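Local atomic coordinates of uncharacterized CBS domain-containing proteins (PDB entry 2P3H), a protein that is of unknown function but is probably a membrane-bound CBS-domain protein of the putative hemolysin and transporter type, whose CorC_HlyC domain may bind flavin adenine dinucleotide. Residues T9-P21 with E89-L101. Numbering follows the deposited sequence.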
loop_
_atom_site.group_PDB
_atom_site.type_symbol
_atom_site.label_atom_id
_atom_site.label_comp_id
_atom_site.label_asym_id
_atom_site.label_seq_id
_atom_site.Cartn_x
_atom_site.Cartn_y
_atom_site.Cartn_z
ATOM N N THR A 9 -11.726 7.550 0.703
ATOM C CA THR A 9 -12.190 8.561 1.653
ATOM C C THR A 9 -12.069 9.991 1.121
ATOM O O THR A 9 -12.845 10.857 1.530
ATOM C CB THR A 9 -11.487 8.410 3.010
ATOM O OG1 THR A 9 -10.073 8.462 2.813
ATOM C CG2 THR A 9 -11.820 7.013 3.630
ATOM N N SER A 10 -11.100 10.227 0.227
ATOM C CA SER A 10 -10.995 11.463 -0.546
ATOM C C SER A 10 -10.171 11.077 -1.792
ATOM O O SER A 10 -9.682 9.935 -1.857
ATOM C CB SER A 10 -10.273 12.564 0.258
ATOM O OG SER A 10 -8.902 12.233 0.411
ATOM N N PRO A 11 -10.043 11.980 -2.782
ATOM C CA PRO A 11 -9.276 11.598 -3.969
ATOM C C PRO A 11 -7.889 11.090 -3.626
ATOM O O PRO A 11 -7.140 11.753 -2.880
ATOM C CB PRO A 11 -9.221 12.901 -4.797
ATOM C CG PRO A 11 -10.485 13.638 -4.369
ATOM C CD PRO A 11 -10.612 13.344 -2.914
ATOM N N ASP A 12 -7.593 9.878 -4.095
ATOM C CA ASP A 12 -6.266 9.275 -3.921
ATOM C C ASP A 12 -5.976 8.963 -2.450
ATOM O O ASP A 12 -4.816 8.881 -2.050
ATOM C CB ASP A 12 -5.155 10.185 -4.501
ATOM C CG ASP A 12 -5.214 10.298 -6.011
ATOM O OD1 ASP A 12 -5.673 9.346 -6.677
ATOM O OD2 ASP A 12 -4.799 11.361 -6.523
ATOM N N LYS A 13 -7.028 8.777 -1.644
ATOM C CA LYS A 13 -6.850 8.314 -0.259
ATOM C C LYS A 13 -7.912 7.278 0.103
ATOM O O LYS A 13 -9.059 7.377 -0.353
ATOM C CB LYS A 13 -6.908 9.478 0.741
ATOM C CG LYS A 13 -5.716 10.457 0.636
ATOM C CD LYS A 13 -5.782 11.495 1.765
ATOM C CE LYS A 13 -4.737 12.576 1.571
ATOM N NZ LYS A 13 -4.821 13.578 2.711
ATOM N N TRP A 14 -7.513 6.284 0.904
ATOM C CA TRP A 14 -8.376 5.156 1.265
ATOM C C TRP A 14 -8.159 4.761 2.724
ATOM O O TRP A 14 -7.080 4.953 3.300
ATOM C CB TRP A 14 -8.083 3.914 0.388
ATOM C CG TRP A 14 -8.205 4.169 -1.081
ATOM C CD1 TRP A 14 -9.293 3.905 -1.888
ATOM C CD2 TRP A 14 -7.193 4.731 -1.929
ATOM N NE1 TRP A 14 -8.999 4.300 -3.186
ATOM C CE2 TRP A 14 -7.716 4.796 -3.223
ATOM C CE3 TRP A 14 -5.881 5.195 -1.703
ATOM C CZ2 TRP A 14 -6.980 5.314 -4.297
ATOM C CZ3 TRP A 14 -5.155 5.694 -2.783
ATOM C CH2 TRP A 14 -5.707 5.741 -4.055
ATOM N N LEU A 15 -9.215 4.220 3.323
ATOM C CA LEU A 15 -9.126 3.515 4.590
ATOM C C LEU A 15 -9.395 2.077 4.213
ATOM O O LEU A 15 -10.421 1.797 3.569
ATOM C CB LEU A 15 -10.248 3.998 5.545
ATOM C CG LEU A 15 -10.288 3.222 6.890
ATOM C CD1 LEU A 15 -9.019 3.406 7.713
ATOM C CD2 LEU A 15 -11.540 3.628 7.706
ATOM N N ILE A 16 -8.500 1.161 4.590
ATOM C CA ILE A 16 -8.692 -0.251 4.233
ATOM C C ILE A 16 -8.436 -1.165 5.418
ATOM O O ILE A 16 -7.747 -0.790 6.374
ATOM C CB ILE A 16 -7.823 -0.692 3.008
ATOM C CG1 ILE A 16 -6.348 -0.864 3.412
ATOM C CG2 ILE A 16 -7.942 0.334 1.841
ATOM C CD1 ILE A 16 -5.451 -1.426 2.272
ATOM N N ASP A 17 -8.995 -2.369 5.354
ATOM C CA ASP A 17 -8.726 -3.407 6.350
ATOM C C ASP A 17 -7.313 -3.970 6.244
ATOM O O ASP A 17 -6.700 -3.979 5.171
ATOM C CB ASP A 17 -9.735 -4.541 6.203
ATOM C CG ASP A 17 -11.128 -4.120 6.594
ATOM O OD1 ASP A 17 -11.279 -3.033 7.184
ATOM O OD2 ASP A 17 -12.079 -4.877 6.312
ATOM N N GLY A 18 -6.820 -4.480 7.363
ATOM C CA GLY A 18 -5.453 -4.995 7.425
ATOM C C GLY A 18 -5.241 -6.244 6.596
ATOM O O GLY A 18 -4.102 -6.536 6.213
ATOM N N ASP A 19 -6.321 -6.974 6.314
ATOM C CA ASP A 19 -6.240 -8.228 5.561
ATOM C C ASP A 19 -6.710 -8.087 4.116
ATOM O O ASP A 19 -6.979 -9.075 3.425
ATOM C CB ASP A 19 -7.009 -9.333 6.286
ATOM C CG ASP A 19 -8.511 -9.111 6.275
ATOM O OD1 ASP A 19 -8.981 -8.032 5.846
ATOM O OD2 ASP A 19 -9.227 -10.041 6.696
ATOM N N THR A 20 -6.762 -6.850 3.636
ATOM C CA THR A 20 -7.183 -6.610 2.258
ATOM C C THR A 20 -6.250 -7.302 1.255
ATOM O O THR A 20 -5.042 -7.100 1.305
ATOM C CB THR A 20 -7.213 -5.103 1.959
ATOM O OG1 THR A 20 -8.083 -4.442 2.897
ATOM C CG2 THR A 20 -7.733 -4.855 0.540
ATOM N N PRO A 21 -6.814 -8.110 0.348
ATOM C CA PRO A 21 -5.989 -8.770 -0.665
ATOM C C PRO A 21 -5.261 -7.750 -1.516
ATOM O O PRO A 21 -5.833 -6.701 -1.857
ATOM C CB PRO A 21 -7.024 -9.532 -1.493
ATOM C CG PRO A 21 -8.164 -9.827 -0.470
ATOM C CD PRO A 21 -8.240 -8.521 0.248
ATOM N N GLU A 89 -4.444 -4.986 16.238
ATOM C CA GLU A 89 -5.049 -5.925 17.194
ATOM C C GLU A 89 -4.277 -7.213 17.083
ATOM O O GLU A 89 -3.968 -7.634 15.981
ATOM C CB GLU A 89 -6.520 -6.192 16.880
ATOM C CG GLU A 89 -7.442 -4.986 17.033
ATOM C CD GLU A 89 -8.912 -5.353 16.866
ATOM O OE1 GLU A 89 -9.229 -6.565 16.717
ATOM O OE2 GLU A 89 -9.750 -4.419 16.896
ATOM N N ARG A 90 -3.929 -7.804 18.222
ATOM C CA ARG A 90 -3.195 -9.075 18.222
ATOM C C ARG A 90 -1.938 -8.966 17.338
ATOM O O ARG A 90 -1.588 -9.890 16.598
ATOM C CB ARG A 90 -4.105 -10.251 17.806
ATOM C CG ARG A 90 -5.340 -10.431 18.686
ATOM C CD ARG A 90 -5.792 -11.902 18.833
ATOM N NE ARG A 90 -4.683 -12.752 19.280
ATOM C CZ ARG A 90 -4.073 -13.678 18.536
ATOM N NH1 ARG A 90 -3.056 -14.327 19.032
ATOM N NH2 ARG A 90 -4.476 -13.966 17.299
ATOM N N ASN A 91 -1.264 -7.819 17.443
ATOM C CA ASN A 91 0.043 -7.573 16.808
ATOM C C ASN A 91 0.021 -7.491 15.291
ATOM O O ASN A 91 1.072 -7.534 14.658
ATOM C CB ASN A 91 1.112 -8.571 17.270
ATOM C CG ASN A 91 1.581 -8.293 18.677
ATOM O OD1 ASN A 91 2.454 -7.445 18.893
ATOM N ND2 ASN A 91 0.982 -8.982 19.646
ATOM N N VAL A 92 -1.172 -7.352 14.719
ATOM C CA VAL A 92 -1.297 -7.107 13.273
ATOM C C VAL A 92 -2.210 -5.910 13.009
ATOM O O VAL A 92 -3.171 -5.678 13.754
ATOM C CB VAL A 92 -1.783 -8.343 12.456
ATOM C CG1 VAL A 92 -0.911 -9.592 12.726
ATOM C CG2 VAL A 92 -3.220 -8.660 12.739
ATOM N N PRO A 93 -1.897 -5.120 11.965
ATOM C CA PRO A 93 -2.761 -4.013 11.557
ATOM C C PRO A 93 -4.154 -4.503 11.161
ATOM O O PRO A 93 -4.282 -5.489 10.443
ATOM C CB PRO A 93 -2.062 -3.459 10.323
ATOM C CG PRO A 93 -0.627 -3.758 10.550
ATOM C CD PRO A 93 -0.670 -5.172 11.154
ATOM N N VAL A 94 -5.175 -3.813 11.639
ATOM C CA VAL A 94 -6.550 -4.103 11.240
ATOM C C VAL A 94 -7.175 -2.933 10.470
ATOM O O VAL A 94 -8.172 -3.135 9.771
ATOM C CB VAL A 94 -7.439 -4.552 12.416
ATOM C CG1 VAL A 94 -6.915 -5.868 12.991
ATOM C CG2 VAL A 94 -7.544 -3.461 13.486
ATOM N N LYS A 95 -6.583 -1.738 10.588
ATOM C CA LYS A 95 -6.992 -0.586 9.764
ATOM C C LYS A 95 -5.803 0.199 9.287
ATOM O O LYS A 95 -4.914 0.507 10.073
ATOM C CB LYS A 95 -7.937 0.338 10.529
ATOM C CG LYS A 95 -9.234 -0.316 10.970
ATOM C CD LYS A 95 -10.223 -0.490 9.822
ATOM C CE LYS A 95 -11.294 -1.492 10.224
ATOM N NZ LYS A 95 -12.391 -1.467 9.229
ATOM N N LEU A 96 -5.806 0.560 8.003
ATOM C CA LEU A 96 -4.657 1.264 7.401
ATOM C C LEU A 96 -5.165 2.456 6.616
ATOM O O LEU A 96 -6.181 2.365 5.933
ATOM C CB LEU A 96 -3.930 0.329 6.449
ATOM C CG LEU A 96 -3.325 -0.908 7.111
ATOM C CD1 LEU A 96 -2.857 -1.847 6.049
ATOM C CD2 LEU A 96 -2.176 -0.476 8.020
ATOM N N ALA A 97 -4.443 3.568 6.713
ATOM C CA ALA A 97 -4.719 4.725 5.847
ATOM C C ALA A 97 -3.761 4.668 4.677
ATOM O O ALA A 97 -2.571 4.485 4.871
ATOM C CB ALA A 97 -4.520 5.994 6.614
ATOM N N LEU A 98 -4.289 4.808 3.466
ATOM C CA LEU A 98 -3.440 4.775 2.251
ATOM C C LEU A 98 -3.535 6.116 1.575
ATOM O O LEU A 98 -4.624 6.671 1.431
ATOM C CB LEU A 98 -3.963 3.712 1.277
ATOM C CG LEU A 98 -3.340 2.318 1.412
ATOM C CD1 LEU A 98 -3.499 1.698 2.822
ATOM C CD2 LEU A 98 -3.915 1.412 0.335
ATOM N N ALA A 99 -2.388 6.655 1.151
ATOM C CA ALA A 99 -2.430 7.877 0.336
ATOM C C ALA A 99 -1.483 7.724 -0.828
ATOM O O ALA A 99 -0.308 7.382 -0.630
ATOM C CB ALA A 99 -2.057 9.102 1.179
ATOM N N LEU A 100 -1.983 7.975 -2.029
ATOM C CA LEU A 100 -1.115 8.049 -3.205
ATOM C C LEU A 100 -0.465 9.425 -3.205
ATOM O O LEU A 100 -1.158 10.460 -3.175
ATOM C CB LEU A 100 -1.941 7.740 -4.460
ATOM C CG LEU A 100 -1.338 7.598 -5.845
ATOM C CD1 LEU A 100 -0.390 6.410 -5.798
ATOM C CD2 LEU A 100 -2.473 7.354 -6.836
ATOM N N LEU A 101 0.867 9.479 -3.165
ATOM C CA LEU A 101 1.542 10.770 -2.972
ATOM C C LEU A 101 1.727 11.589 -4.257
ATOM O O LEU A 101 1.999 11.040 -5.335
ATOM C CB LEU A 101 2.881 10.628 -2.239
ATOM C CG LEU A 101 2.829 10.055 -0.816
ATOM C CD1 LEU A 101 4.212 10.092 -0.201
ATOM C CD2 LEU A 101 1.807 10.796 0.072
HETATM O O HOH W 1 -3.067 11.235 -1.738
#
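W14 and L98 form a hydrogen-bonded antiparallel pair, joining strands 13-17 and 92-100 as neighbours in the sheet of this CorC_HlyC domain. W14 N gives to L98 O at 3.0 Å, and L98 N gives to W14 O at 2.8 Å. I16 and L96 form the next hydrogen-bonded pair, two residues along, with L15 and A97 as the non-hydrogen-bonded pair between them, and a bond from L100 N to D12 O extends the ladder beyond W14. At the far end G18 N makes only a weak, bent bond to V94 O, where the second strand turns a corner. D12 O accepts hydrogen bonds from L100 N and from a water.

On the face that carries W14, I16, L96 and L98, the side chains interlock. The indole lies across L98 at about a right angle and brings its benzo atom CE3 to 3.8 Å from L98 CB, while L100 N sits at the ring edge, near its plane. I16 has CG1 between the backbone N and the carbonyl carbon (chi1 75°), and from there CD1 reaches 3.7 Å from L98 CD1. V25 of helix 22-29 packs on both I16 and L98, and I29 of the same helix on W14.

On the opposite face, with K13, L15, A97 and A99, K95 bends at chi2 (-76°) and runs alongside D17. Its NZ approaches D17 OD1 almost in line with the carboxylate C-O bond, 2.8 Å away. D17 O, in the turn from D17 to T20, accepts both T20 N and T20 OG1 from one side of its plane.

Backbone bonds therefore fix the register, the apolar face is buried against helix 22-29, and the K95 charge probably eases the closeness of the D5 and D17 carboxylates at the strand end.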